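Local coordinates for protein phospholipase C-beta (PLC-beta) (Sepia officinalis, PDB 3QR0) that belongs to the phospholipase C-beta family, joining a PH domain, EF-hand-like modules, a calcium-binding TIM-barrel core and a C2 domain in one chain, at residues D715-I721 against H733-D739; G740-G744 against H766-K770; E672-Y676 against V705-K709; N582-Q586 against I605-V609; L147-Q151 against H747-R751. All coordinates share one frame. Numbering follows the deposited sequence.

Interaction 1: D715-I721 against H733-D739; sequences DLAVVRI and HRVMPLD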
# COMPACT_ATOMS: atom_id res chain seq x y z
N ASP A 715 -13.36 4.20 13.61
CA ASP A 715 -12.63 5.01 12.62
C ASP A 715 -11.12 5.08 12.85
O ASP A 715 -10.40 5.52 11.96
CB ASP A 715 -13.22 6.42 12.52
CG ASP A 715 -14.59 6.44 11.82
OD1 ASP A 715 -14.96 5.43 11.17
OD2 ASP A 715 -15.29 7.47 11.93
N LEU A 716 -10.64 4.64 14.01
CA LEU A 716 -9.20 4.50 14.25
C LEU A 716 -8.69 3.06 14.01
O LEU A 716 -7.50 2.79 14.16
CB LEU A 716 -8.85 4.92 15.69
CG LEU A 716 -8.88 6.42 16.00
CD1 LEU A 716 -8.61 6.64 17.48
CD2 LEU A 716 -7.87 7.20 15.16
N ALA A 717 -9.59 2.16 13.61
CA ALA A 717 -9.28 0.74 13.56
C ALA A 717 -9.26 0.17 12.15
O ALA A 717 -9.93 0.67 11.25
CB ALA A 717 -10.27 -0.04 14.41
N VAL A 718 -8.49 -0.90 11.99
CA VAL A 718 -8.53 -1.71 10.79
C VAL A 718 -8.67 -3.18 11.17
O VAL A 718 -8.22 -3.59 12.24
CB VAL A 718 -7.25 -1.52 9.94
CG1 VAL A 718 -7.06 -0.06 9.61
CG2 VAL A 718 -6.02 -2.09 10.66
N VAL A 719 -9.34 -3.94 10.31
CA VAL A 719 -9.37 -5.39 10.42
C VAL A 719 -8.46 -5.94 9.34
O VAL A 719 -8.34 -5.35 8.24
CB VAL A 719 -10.82 -5.95 10.32
CG1 VAL A 719 -11.44 -5.67 8.95
CG2 VAL A 719 -10.83 -7.43 10.64
N ARG A 720 -7.77 -7.03 9.66
CA ARG A 720 -6.77 -7.58 8.77
C ARG A 720 -6.89 -9.09 8.65
O ARG A 720 -6.94 -9.78 9.67
CB ARG A 720 -5.37 -7.23 9.29
CG ARG A 720 -4.26 -7.65 8.36
CD ARG A 720 -2.93 -7.13 8.83
NE ARG A 720 -1.84 -7.68 8.03
CZ ARG A 720 -0.74 -8.25 8.52
NH1 ARG A 720 -0.54 -8.37 9.83
NH2 ARG A 720 0.17 -8.72 7.68
N ILE A 721 -6.93 -9.57 7.42
CA ILE A 721 -6.91 -11.01 7.12
C ILE A 721 -5.49 -11.40 6.71
O ILE A 721 -4.91 -10.77 5.82
CB ILE A 721 -7.90 -11.36 5.98
CG1 ILE A 721 -9.34 -11.19 6.46
CG2 ILE A 721 -7.68 -12.80 5.50
CD1 ILE A 721 -10.40 -11.43 5.36
N HIS A 733 -2.14 -11.08 2.58
CA HIS A 733 -2.98 -10.42 3.56
C HIS A 733 -3.86 -9.38 2.89
O HIS A 733 -3.74 -9.10 1.70
CB HIS A 733 -2.11 -9.77 4.64
CG HIS A 733 -1.55 -8.44 4.26
ND1 HIS A 733 -1.69 -7.32 5.04
CD2 HIS A 733 -0.87 -8.05 3.15
CE1 HIS A 733 -1.13 -6.29 4.44
NE2 HIS A 733 -0.62 -6.70 3.29
N ARG A 734 -4.76 -8.80 3.69
CA ARG A 734 -5.57 -7.67 3.25
C ARG A 734 -5.99 -6.84 4.45
O ARG A 734 -6.54 -7.38 5.41
CB ARG A 734 -6.79 -8.15 2.47
CG ARG A 734 -7.58 -7.05 1.77
CD ARG A 734 -6.78 -6.39 0.65
NE ARG A 734 -7.55 -5.32 0.02
CZ ARG A 734 -8.29 -5.44 -1.08
NH1 ARG A 734 -8.37 -6.60 -1.73
NH2 ARG A 734 -8.95 -4.39 -1.54
N VAL A 735 -5.73 -5.53 4.39
CA VAL A 735 -6.11 -4.60 5.44
C VAL A 735 -7.39 -3.87 5.01
O VAL A 735 -7.46 -3.34 3.90
CB VAL A 735 -4.98 -3.57 5.70
CG1 VAL A 735 -5.44 -2.49 6.67
CG2 VAL A 735 -3.75 -4.28 6.26
N MET A 736 -8.39 -3.88 5.89
CA MET A 736 -9.68 -3.26 5.62
C MET A 736 -10.01 -2.28 6.74
O MET A 736 -10.43 -2.69 7.82
CB MET A 736 -10.76 -4.34 5.52
CG MET A 736 -10.62 -5.24 4.30
SD MET A 736 -11.78 -6.62 4.34
CE MET A 736 -11.02 -7.66 5.59
N PRO A 737 -9.80 -0.97 6.51
CA PRO A 737 -10.18 0.02 7.52
C PRO A 737 -11.67 -0.03 7.80
O PRO A 737 -12.46 -0.22 6.87
CB PRO A 737 -9.80 1.35 6.85
CG PRO A 737 -8.77 0.98 5.84
CD PRO A 737 -9.21 -0.34 5.32
N LEU A 738 -12.07 0.10 9.06
CA LEU A 738 -13.48 -0.00 9.44
C LEU A 738 -14.27 1.22 8.98
O LEU A 738 -15.49 1.14 8.83
CB LEU A 738 -13.67 -0.20 10.94
CG LEU A 738 -12.99 -1.40 11.60
CD1 LEU A 738 -13.59 -1.61 12.99
CD2 LEU A 738 -13.11 -2.67 10.76
N ASP A 739 -13.58 2.34 8.78
CA ASP A 739 -14.17 3.50 8.11
C ASP A 739 -14.44 3.11 6.66
O ASP A 739 -13.52 3.00 5.86
CB ASP A 739 -13.20 4.69 8.20
CG ASP A 739 -13.74 5.96 7.54
OD1 ASP A 739 -12.93 6.90 7.32
OD2 ASP A 739 -14.95 6.04 7.23
O HOH W 1 -10.88 2.92 10.05
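His733 meets Arg720 edge on: Arg720 NE donates to His733 ND1 at 3.0 Å, so this imidazole nitrogen serves as acceptor. Arg734 pairs through its backbone, N to Ile721 O at 2.9 Å and O to Ile721 N at 3.0 Å, while its guanidinium leaves for Pro749 O. Val735 packs CG1 on Val718 CB and CG2 on Arg720 CD, each 3.9 Å away. The strands form an antiparallel beta hairpin at one end of a sheet of the C2 sandwich, and the side bearing Val718 and Arg720 faces helix 605-613. Met736 points into the sandwich, with CE 3.8 Å from Ile721 CD1; its N and O bond Val719 O and N at 2.8 and 3.0 Å. Pro737, lacking an N-H, suits the non-hydrogen-bonded position beside Val718. Leu738 N donates to Ala717 O at 3.1 Å, and its CD2 lies 3.9 Å from Val719 CG1. Asp739 N donates to a water at 3.0 Å.

Interaction 2: G740-G744 against H766-K770; sequences GIKPG and HIVAK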
# COMPACT_ATOMS: atom_id res chain seq x y z
N GLY A 740 -15.70 2.86 6.34
CA GLY A 740 -16.10 2.51 4.97
C GLY A 740 -16.08 1.03 4.63
O GLY A 740 -16.35 0.67 3.48
N ILE A 741 -15.80 0.16 5.60
CA ILE A 741 -15.81 -1.28 5.34
C ILE A 741 -17.19 -1.70 4.81
O ILE A 741 -18.23 -1.19 5.25
CB ILE A 741 -15.41 -2.13 6.58
CG1 ILE A 741 -15.11 -3.58 6.16
CG2 ILE A 741 -16.49 -2.07 7.65
CD1 ILE A 741 -14.48 -4.42 7.24
N LYS A 742 -17.18 -2.62 3.85
CA LYS A 742 -18.41 -3.11 3.24
C LYS A 742 -18.70 -4.51 3.75
O LYS A 742 -17.86 -5.40 3.60
CB LYS A 742 -18.24 -3.18 1.73
CG LYS A 742 -18.03 -1.87 1.02
CD LYS A 742 -18.15 -2.13 -0.46
CE LYS A 742 -17.76 -0.96 -1.31
NZ LYS A 742 -17.91 -1.37 -2.72
N PRO A 743 -19.89 -4.72 4.34
CA PRO A 743 -20.20 -6.02 4.92
C PRO A 743 -20.71 -7.03 3.90
O PRO A 743 -20.76 -6.75 2.70
CB PRO A 743 -21.30 -5.67 5.92
CG PRO A 743 -22.02 -4.55 5.29
CD PRO A 743 -20.98 -3.75 4.54
N GLY A 744 -21.07 -8.21 4.39
CA GLY A 744 -21.70 -9.25 3.58
C GLY A 744 -20.72 -10.27 3.05
O GLY A 744 -19.60 -10.39 3.55
N HIS A 766 -17.60 -13.88 5.01
CA HIS A 766 -18.78 -13.10 5.33
C HIS A 766 -18.43 -12.10 6.43
O HIS A 766 -17.80 -12.45 7.43
CB HIS A 766 -19.95 -13.97 5.78
CG HIS A 766 -21.22 -13.20 5.97
ND1 HIS A 766 -21.56 -12.60 7.17
CD2 HIS A 766 -22.24 -12.92 5.12
CE1 HIS A 766 -22.73 -11.99 7.04
NE2 HIS A 766 -23.16 -12.17 5.81
N ILE A 767 -18.86 -10.86 6.23
CA ILE A 767 -18.51 -9.76 7.13
C ILE A 767 -19.78 -9.14 7.69
O ILE A 767 -20.67 -8.75 6.94
CB ILE A 767 -17.72 -8.67 6.38
CG1 ILE A 767 -16.43 -9.26 5.80
CG2 ILE A 767 -17.42 -7.48 7.32
CD1 ILE A 767 -15.65 -8.29 4.93
N VAL A 768 -19.87 -9.09 9.01
CA VAL A 768 -20.90 -8.28 9.67
C VAL A 768 -20.22 -7.01 10.16
O VAL A 768 -19.16 -7.08 10.80
CB VAL A 768 -21.54 -9.02 10.85
CG1 VAL A 768 -22.37 -8.06 11.69
CG2 VAL A 768 -22.39 -10.18 10.34
N ALA A 769 -20.81 -5.87 9.83
CA ALA A 769 -20.35 -4.57 10.34
C ALA A 769 -21.57 -3.73 10.63
O ALA A 769 -22.36 -3.42 9.74
CB ALA A 769 -19.44 -3.88 9.34
N LYS A 770 -21.72 -3.35 11.89
CA LYS A 770 -22.89 -2.62 12.34
C LYS A 770 -22.58 -1.89 13.62
O LYS A 770 -21.54 -2.11 14.24
CB LYS A 770 -24.07 -3.58 12.56
CG LYS A 770 -23.78 -4.68 13.56
CD LYS A 770 -25.00 -5.57 13.76
CE LYS A 770 -24.69 -6.73 14.70
NZ LYS A 770 -25.76 -7.77 14.63
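Ile741 lays its CG2 over the CB of Ala769 at 3.9 Å, and its CD1 comes within 4.2 Å of Ile767 CG2. A branched aliphatic fills the space here, while the small Ala769 lets the loop lie close. Pro743 follows, its CB 3.3 Å from Ile767 O and 4.3 Å from Ala769 CB; its compact ring brings apolar surface against the strand. Between them Lys742 points away from the strand and gives its NZ to Asn312 O. The segment 740-744 belongs to the connection that carries the chain of the C2 sandwich from strand 730-737 in one sheet to strand 746-751 in the other, and it joins the second sheet at Gly744. That residue forms an antiparallel hydrogen-bonded pair with Ile767: Gly744 N donates to Ile767 O at 2.6 Å, and Ile767 N donates to Gly744 O at 2.8 Å. With phi at 96° and psi at -162°, a CB would be jammed against the carbonyl oxygen of Pro743, so only glycine sits easily. Its CA makes an off-centre CH-pi contact with the His766 ring, 4.3 Å from the centroid, and His766 CA lies 3.3 Å from Gly744 O.

Interaction 3: E672-Y676 against V705-K709; sequences EVEMY and VFVFK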
# COMPACT_ATOMS: atom_id res chain seq x y z
N GLU A 672 -5.80 -16.14 9.57
CA GLU A 672 -5.91 -15.42 10.82
C GLU A 672 -6.59 -14.06 10.58
O GLU A 672 -6.49 -13.50 9.49
CB GLU A 672 -4.53 -15.19 11.42
CG GLU A 672 -3.86 -16.42 11.96
CD GLU A 672 -2.44 -16.14 12.39
OE1 GLU A 672 -1.57 -16.04 11.50
OE2 GLU A 672 -2.20 -16.00 13.61
N VAL A 673 -7.26 -13.55 11.61
CA VAL A 673 -7.90 -12.25 11.53
C VAL A 673 -7.54 -11.43 12.76
O VAL A 673 -7.73 -11.89 13.89
CB VAL A 673 -9.44 -12.37 11.41
CG1 VAL A 673 -10.07 -10.98 11.30
CG2 VAL A 673 -9.81 -13.22 10.20
N GLU A 674 -6.98 -10.25 12.54
CA GLU A 674 -6.54 -9.38 13.62
C GLU A 674 -7.18 -8.00 13.48
O GLU A 674 -7.68 -7.64 12.41
CB GLU A 674 -5.00 -9.26 13.62
CG GLU A 674 -4.32 -10.56 14.05
CD GLU A 674 -2.85 -10.42 14.40
OE1 GLU A 674 -2.24 -9.36 14.15
OE2 GLU A 674 -2.30 -11.41 14.94
N MET A 675 -7.19 -7.26 14.59
CA MET A 675 -7.65 -5.87 14.58
C MET A 675 -6.63 -4.98 15.28
O MET A 675 -6.07 -5.37 16.31
CB MET A 675 -9.02 -5.76 15.27
CG MET A 675 -9.61 -4.36 15.27
SD MET A 675 -11.36 -4.27 15.72
CE MET A 675 -12.09 -5.38 14.51
N TYR A 676 -6.38 -3.81 14.70
CA TYR A 676 -5.49 -2.80 15.27
C TYR A 676 -6.21 -1.47 15.30
O TYR A 676 -6.80 -1.05 14.30
CB TYR A 676 -4.19 -2.66 14.46
CG TYR A 676 -3.70 -3.96 13.88
CD1 TYR A 676 -3.09 -4.92 14.68
CD2 TYR A 676 -3.86 -4.24 12.53
CE1 TYR A 676 -2.65 -6.13 14.15
CE2 TYR A 676 -3.43 -5.45 12.00
CZ TYR A 676 -2.82 -6.39 12.81
OH TYR A 676 -2.39 -7.58 12.27
N VAL A 705 -17.55 -18.21 12.98
CA VAL A 705 -17.30 -16.77 12.89
C VAL A 705 -16.38 -16.25 14.00
O VAL A 705 -16.45 -16.70 15.15
CB VAL A 705 -18.63 -15.98 12.90
CG1 VAL A 705 -19.39 -16.19 14.20
CG2 VAL A 705 -18.37 -14.51 12.65
N PHE A 706 -15.51 -15.31 13.64
CA PHE A 706 -14.68 -14.59 14.59
C PHE A 706 -15.40 -13.28 14.94
O PHE A 706 -15.69 -12.48 14.07
CB PHE A 706 -13.31 -14.24 13.98
CG PHE A 706 -12.50 -15.42 13.51
CD1 PHE A 706 -11.77 -15.35 12.33
CD2 PHE A 706 -12.43 -16.59 14.26
CE1 PHE A 706 -11.00 -16.43 11.90
CE2 PHE A 706 -11.66 -17.67 13.83
CZ PHE A 706 -10.95 -17.59 12.65
N VAL A 707 -15.67 -13.08 16.23
CA VAL A 707 -16.46 -11.93 16.68
C VAL A 707 -15.61 -10.89 17.40
O VAL A 707 -14.94 -11.21 18.37
CB VAL A 707 -17.58 -12.39 17.64
CG1 VAL A 707 -18.41 -11.20 18.12
CG2 VAL A 707 -18.48 -13.44 16.97
N PHE A 708 -15.65 -9.66 16.91
CA PHE A 708 -15.08 -8.52 17.63
C PHE A 708 -16.26 -7.75 18.22
O PHE A 708 -16.79 -6.83 17.60
CB PHE A 708 -14.27 -7.62 16.69
CG PHE A 708 -13.14 -8.34 16.01
CD1 PHE A 708 -13.35 -9.03 14.83
CD2 PHE A 708 -11.86 -8.30 16.54
CE1 PHE A 708 -12.30 -9.69 14.19
CE2 PHE A 708 -10.80 -8.96 15.91
CZ PHE A 708 -11.03 -9.66 14.74
N LYS A 709 -16.66 -8.15 19.43
CA LYS A 709 -17.95 -7.77 19.99
C LYS A 709 -18.16 -6.26 20.09
O LYS A 709 -19.16 -5.73 19.60
CB LYS A 709 -18.12 -8.41 21.38
CG LYS A 709 -19.48 -8.21 22.03
CD LYS A 709 -20.62 -8.76 21.18
CE LYS A 709 -21.90 -8.88 21.99
NZ LYS A 709 -23.04 -9.29 21.13
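Aliphatic-aromatic packing comes first. Strands 672-676 and 706-709 belong to the two different sheets of the C2 beta sandwich; they run in nearly the same direction, 14° apart, with axes 9.2 Å from each other, and their side chains fill the gap. Val673 divides its methyls between two rings, CG2 lying 3.6 Å from Phe706 CD1 and CG1 3.8 Å from Phe708 CZ, in each case at the ring edge. A compact beta-branched residue suits a position between two large rings.

The second kind is a Met-aromatic contact. Met675 CE sits over one face of the Phe708 ring, 3.7 Å from its centroid and 3.5 Å from Phe708 CG, as a CH-pi interaction, while SD stands obliquely 4.8 Å from the same centroid. The flexible thioether can bend to lay its methyl on the ring. Phe687 extends this aromatic cluster, meeting Phe708 edge-to-face.

The polar side chains of the first strand, Glu674 and Tyr676, lie on its other side, where Tyr676 OH donates to Glu674 OE1 at 2.6 Å and Arg684 forms a salt bridge with Glu674. No hydrogen bond crosses between the segments, which implies that the two sheets are held together here by shape fit and the burial of apolar surface.

Interaction 4: N582-Q586 against I605-V609; sequences NYVPQ and IAMCV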
# COMPACT_ATOMS: atom_id res chain seq x y z
N ASN A 582 9.84 -2.53 13.59
CA ASN A 582 8.97 -1.38 13.78
C ASN A 582 7.99 -1.54 14.93
O ASN A 582 7.58 -2.66 15.24
CB ASN A 582 8.14 -1.17 12.51
CG ASN A 582 8.96 -0.67 11.35
OD1 ASN A 582 9.62 0.36 11.45
ND2 ASN A 582 8.91 -1.40 10.23
N TYR A 583 7.59 -0.42 15.53
CA TYR A 583 6.38 -0.38 16.35
C TYR A 583 5.14 -0.36 15.45
O TYR A 583 5.21 0.02 14.28
CB TYR A 583 6.35 0.85 17.26
CG TYR A 583 6.79 2.14 16.62
CD1 TYR A 583 7.96 2.77 17.02
CD2 TYR A 583 6.03 2.75 15.61
CE1 TYR A 583 8.37 3.96 16.43
CE2 TYR A 583 6.45 3.94 15.01
CZ TYR A 583 7.62 4.54 15.43
OH TYR A 583 8.04 5.72 14.86
N VAL A 584 4.01 -0.77 16.01
CA VAL A 584 2.73 -0.67 15.32
C VAL A 584 2.29 0.80 15.35
O VAL A 584 2.19 1.39 16.43
CB VAL A 584 1.67 -1.57 15.97
CG1 VAL A 584 0.32 -1.37 15.31
CG2 VAL A 584 2.10 -3.03 15.89
N PRO A 585 2.05 1.39 14.17
CA PRO A 585 1.83 2.84 14.09
C PRO A 585 0.55 3.34 14.78
O PRO A 585 0.52 4.48 15.24
CB PRO A 585 1.80 3.12 12.59
CG PRO A 585 1.44 1.82 11.96
CD PRO A 585 2.03 0.77 12.84
N GLN A 586 -0.49 2.51 14.85
CA GLN A 586 -1.72 2.85 15.57
C GLN A 586 -1.44 3.36 16.99
O GLN A 586 -2.16 4.22 17.48
CB GLN A 586 -2.67 1.64 15.65
CG GLN A 586 -3.57 1.45 14.41
CD GLN A 586 -2.88 0.78 13.24
OE1 GLN A 586 -1.71 0.36 13.33
NE2 GLN A 586 -3.60 0.66 12.12
N ILE A 605 4.58 -6.58 10.58
CA ILE A 605 3.17 -6.19 10.69
C ILE A 605 2.96 -4.67 10.54
O ILE A 605 2.04 -4.22 9.85
CB ILE A 605 2.53 -6.74 12.00
CG1 ILE A 605 1.04 -6.37 12.10
CG2 ILE A 605 3.31 -6.26 13.23
CD1 ILE A 605 0.76 -5.01 12.71
N ALA A 606 3.84 -3.88 11.14
CA ALA A 606 3.74 -2.42 11.10
C ALA A 606 3.75 -1.87 9.67
O ALA A 606 2.91 -1.04 9.32
CB ALA A 606 4.85 -1.79 11.90
N MET A 607 4.69 -2.33 8.85
CA MET A 607 4.77 -1.88 7.46
C MET A 607 3.62 -2.40 6.59
O MET A 607 3.09 -1.66 5.76
CB MET A 607 6.12 -2.24 6.82
CG MET A 607 7.21 -1.19 7.03
SD MET A 607 6.71 0.49 6.60
CE MET A 607 6.38 0.33 4.85
N CYS A 608 3.23 -3.65 6.80
CA CYS A 608 2.06 -4.22 6.14
C CYS A 608 0.80 -3.38 6.36
O CYS A 608 0.07 -3.09 5.42
CB CYS A 608 1.82 -5.66 6.60
SG CYS A 608 3.10 -6.82 6.08
N VAL A 609 0.58 -2.96 7.61
CA VAL A 609 -0.57 -2.13 7.97
C VAL A 609 -0.45 -0.72 7.40
O VAL A 609 -1.41 -0.16 6.87
CB VAL A 609 -0.75 -2.06 9.51
CG1 VAL A 609 -1.80 -1.04 9.89
CG2 VAL A 609 -1.11 -3.43 10.07
O HOH W 2 5.76 -4.51 13.60
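Asn582 approaches the first turn of helix 605-613 in two ways. Its CB touches Ala606 CB at 3.4 Å, and its carbonyl O receives a hydrogen bond from a water at 3.1 Å; the same water accepts from Ala606 N at 3.2 Å, so it serves an amide at the start of the helix. The side chain of Asn582 is fixed by OD1 accepting from Asn599 N. The CA-to-CB bond of Tyr583 points away from the helix, and its ring meets Tyr588 edge-to-face, but its backbone O rests 3.0 Å from Ala606 CB. A residue larger than alanine would hardly fit against the chain so closely. Val584 packs CG2 against Ile605 CD1 at 4.0 Å, and Pro585 sets CD 3.9 Å from Ala606 CB, its ring offering compact apolar surface to that methyl. Gln586 lays its amide on Val609, NE2 being 3.3 Å from CG1, while its OE1 is buried without a partner in the model. Both segments belong to the Y half of a TIM barrel: one follows strand 569-572 and the other follows its parallel neighbour 595-596, the succession of strands, loops and helices characteristic of this fold.

Interaction 5: L147-Q151 against H747-R751; sequences LNKNQ and HVPLR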
# COMPACT_ATOMS: atom_id res chain seq x y z
N LEU A 147 -5.23 -2.23 -9.47
CA LEU A 147 -4.67 -2.76 -8.23
C LEU A 147 -5.72 -3.28 -7.23
O LEU A 147 -5.40 -4.08 -6.36
CB LEU A 147 -3.82 -1.69 -7.55
CG LEU A 147 -2.52 -1.33 -8.28
CD1 LEU A 147 -1.85 -0.13 -7.60
CD2 LEU A 147 -1.58 -2.53 -8.36
N ASN A 148 -6.97 -2.82 -7.37
CA ASN A 148 -8.06 -3.20 -6.47
C ASN A 148 -9.15 -4.08 -7.07
O ASN A 148 -10.21 -4.25 -6.46
CB ASN A 148 -8.70 -1.94 -5.89
CG ASN A 148 -7.87 -1.33 -4.81
OD1 ASN A 148 -8.09 -1.60 -3.64
ND2 ASN A 148 -6.88 -0.52 -5.18
N LYS A 149 -8.89 -4.67 -8.24
CA LYS A 149 -9.94 -5.42 -8.91
C LYS A 149 -10.32 -6.70 -8.15
O LYS A 149 -9.50 -7.28 -7.43
CB LYS A 149 -9.59 -5.72 -10.37
CG LYS A 149 -8.41 -6.63 -10.60
CD LYS A 149 -7.98 -6.56 -12.06
CE LYS A 149 -6.61 -7.17 -12.28
NZ LYS A 149 -5.56 -6.51 -11.46
N ASN A 150 -11.57 -7.11 -8.31
CA ASN A 150 -12.11 -8.27 -7.62
C ASN A 150 -11.65 -9.53 -8.37
O ASN A 150 -10.96 -9.42 -9.39
CB ASN A 150 -13.65 -8.17 -7.56
CG ASN A 150 -14.26 -9.01 -6.43
OD1 ASN A 150 -13.55 -9.74 -5.73
ND2 ASN A 150 -15.57 -8.91 -6.26
N GLN A 151 -12.01 -10.70 -7.86
CA GLN A 151 -11.51 -11.96 -8.42
C GLN A 151 -11.87 -12.19 -9.90
O GLN A 151 -11.05 -12.74 -10.64
CB GLN A 151 -11.97 -13.15 -7.58
CG GLN A 151 -11.18 -14.41 -7.85
CD GLN A 151 -11.63 -15.57 -6.98
OE1 GLN A 151 -12.12 -16.58 -7.49
NE2 GLN A 151 -11.47 -15.42 -5.67
N HIS A 747 -15.43 -11.53 -1.73
CA HIS A 747 -14.11 -12.02 -2.09
C HIS A 747 -13.09 -10.97 -1.69
O HIS A 747 -13.32 -9.77 -1.86
CB HIS A 747 -14.00 -12.34 -3.58
CG HIS A 747 -14.79 -13.54 -3.99
ND1 HIS A 747 -16.12 -13.47 -4.32
CD2 HIS A 747 -14.43 -14.84 -4.09
CE1 HIS A 747 -16.56 -14.68 -4.63
NE2 HIS A 747 -15.55 -15.53 -4.50
N VAL A 748 -11.96 -11.43 -1.17
CA VAL A 748 -10.92 -10.56 -0.65
C VAL A 748 -9.61 -10.91 -1.35
O VAL A 748 -8.86 -11.76 -0.86
CB VAL A 748 -10.78 -10.76 0.88
CG1 VAL A 748 -9.79 -9.75 1.47
CG2 VAL A 748 -12.13 -10.64 1.56
N PRO A 749 -9.34 -10.29 -2.52
CA PRO A 749 -8.05 -10.52 -3.17
C PRO A 749 -6.90 -10.18 -2.23
O PRO A 749 -6.91 -9.13 -1.59
CB PRO A 749 -8.09 -9.58 -4.38
CG PRO A 749 -9.56 -9.43 -4.68
CD PRO A 749 -10.23 -9.45 -3.34
N LEU A 750 -5.94 -11.09 -2.14
CA LEU A 750 -4.82 -10.93 -1.22
C LEU A 750 -3.69 -10.09 -1.79
O LEU A 750 -3.47 -10.03 -3.00
CB LEU A 750 -4.30 -12.30 -0.80
CG LEU A 750 -5.28 -13.17 -0.04
CD1 LEU A 750 -4.69 -14.57 0.18
CD2 LEU A 750 -5.66 -12.53 1.29
N ARG A 751 -2.96 -9.44 -0.88
CA ARG A 751 -1.83 -8.58 -1.19
C ARG A 751 -0.57 -9.13 -0.55
O ARG A 751 -0.63 -9.84 0.46
CB ARG A 751 -2.08 -7.18 -0.64
CG ARG A 751 -3.38 -6.56 -1.11
CD ARG A 751 -3.25 -6.11 -2.54
NE ARG A 751 -4.49 -5.55 -3.07
CZ ARG A 751 -5.01 -4.37 -2.73
NH1 ARG A 751 -4.42 -3.59 -1.83
NH2 ARG A 751 -6.14 -3.97 -3.30
O HOH W 3 -5.58 -6.96 -5.06
O HOH W 4 -15.99 -9.15 -3.18
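The two segments pass each other at an open angle, their end-to-end directions 142° apart, and no backbone hydrogen bond joins them: the nearest CA pair, Asn150 and Pro749, is 6.4 Å apart, and Leu147 and Arg751 are separated by 9.6 Å. This is a contact between parts of the chain nearly 600 residues apart, in which the turn between helix 144-147 and helix 151-165 lies against strand 746-751 of the C2 sandwich. Asn148 is the first residue to leave the helical conformation of 144-147, and Asn150 stands right before helix 151-165.

Pro749 packs centrally against the backbone, its CG 3.5 Å from Lys149 O and 4.1 Å from Asn150 CA; its compact, saturated ring can lie close against backbone. Asn150 OD1 accepts from Gln151 N at 2.8 Å and also lies 3.4 Å from His747 CB. Gln151 NE2 is 3.4 Å from His747 CD2, while its amide is satisfied by Tyr222 and Gln660. At the other end Arg751 uses its several donors: NH2 makes a weak hydrogen bond to Asn148 OD1 at 3.1 Å, and NH1 forms a salt bridge with Glu615, whose carboxylate also takes Asn148 ND2, a nitrogen that donates to Leu144 O as well. Arg751 NE donates to a water at 2.7 Å, and that water donates to Leu147 O at 3.2 Å.

Interactions 1, 2 and 3 build the C2 sandwich; interaction 4 lies within the barrel, and interaction 5 brings the 147-151 turn to C2 edge strand 746-751. Strand 718-725 of interaction 1 neighbours strand 669-676 of interaction 3, Arg720 N lying 2.8 Å from Glu674 O. Inside the sandwich Val719 CG1 meets Ile741 CD1 at 3.7 Å, joining interactions 1 and 2. The helix of interaction 4 packs on the opposite side of the hairpin sheet, Ile605 CG1 3.4 Å from Arg720 NH1 and Val609 CG2 3.6 Å from Tyr676 CE2. Interactions 1 and 5 meet where His733 O lies 2.7 Å from Arg751 N. The calcium ion lies about 11 Å from the Tyr583 side chain of interaction 4.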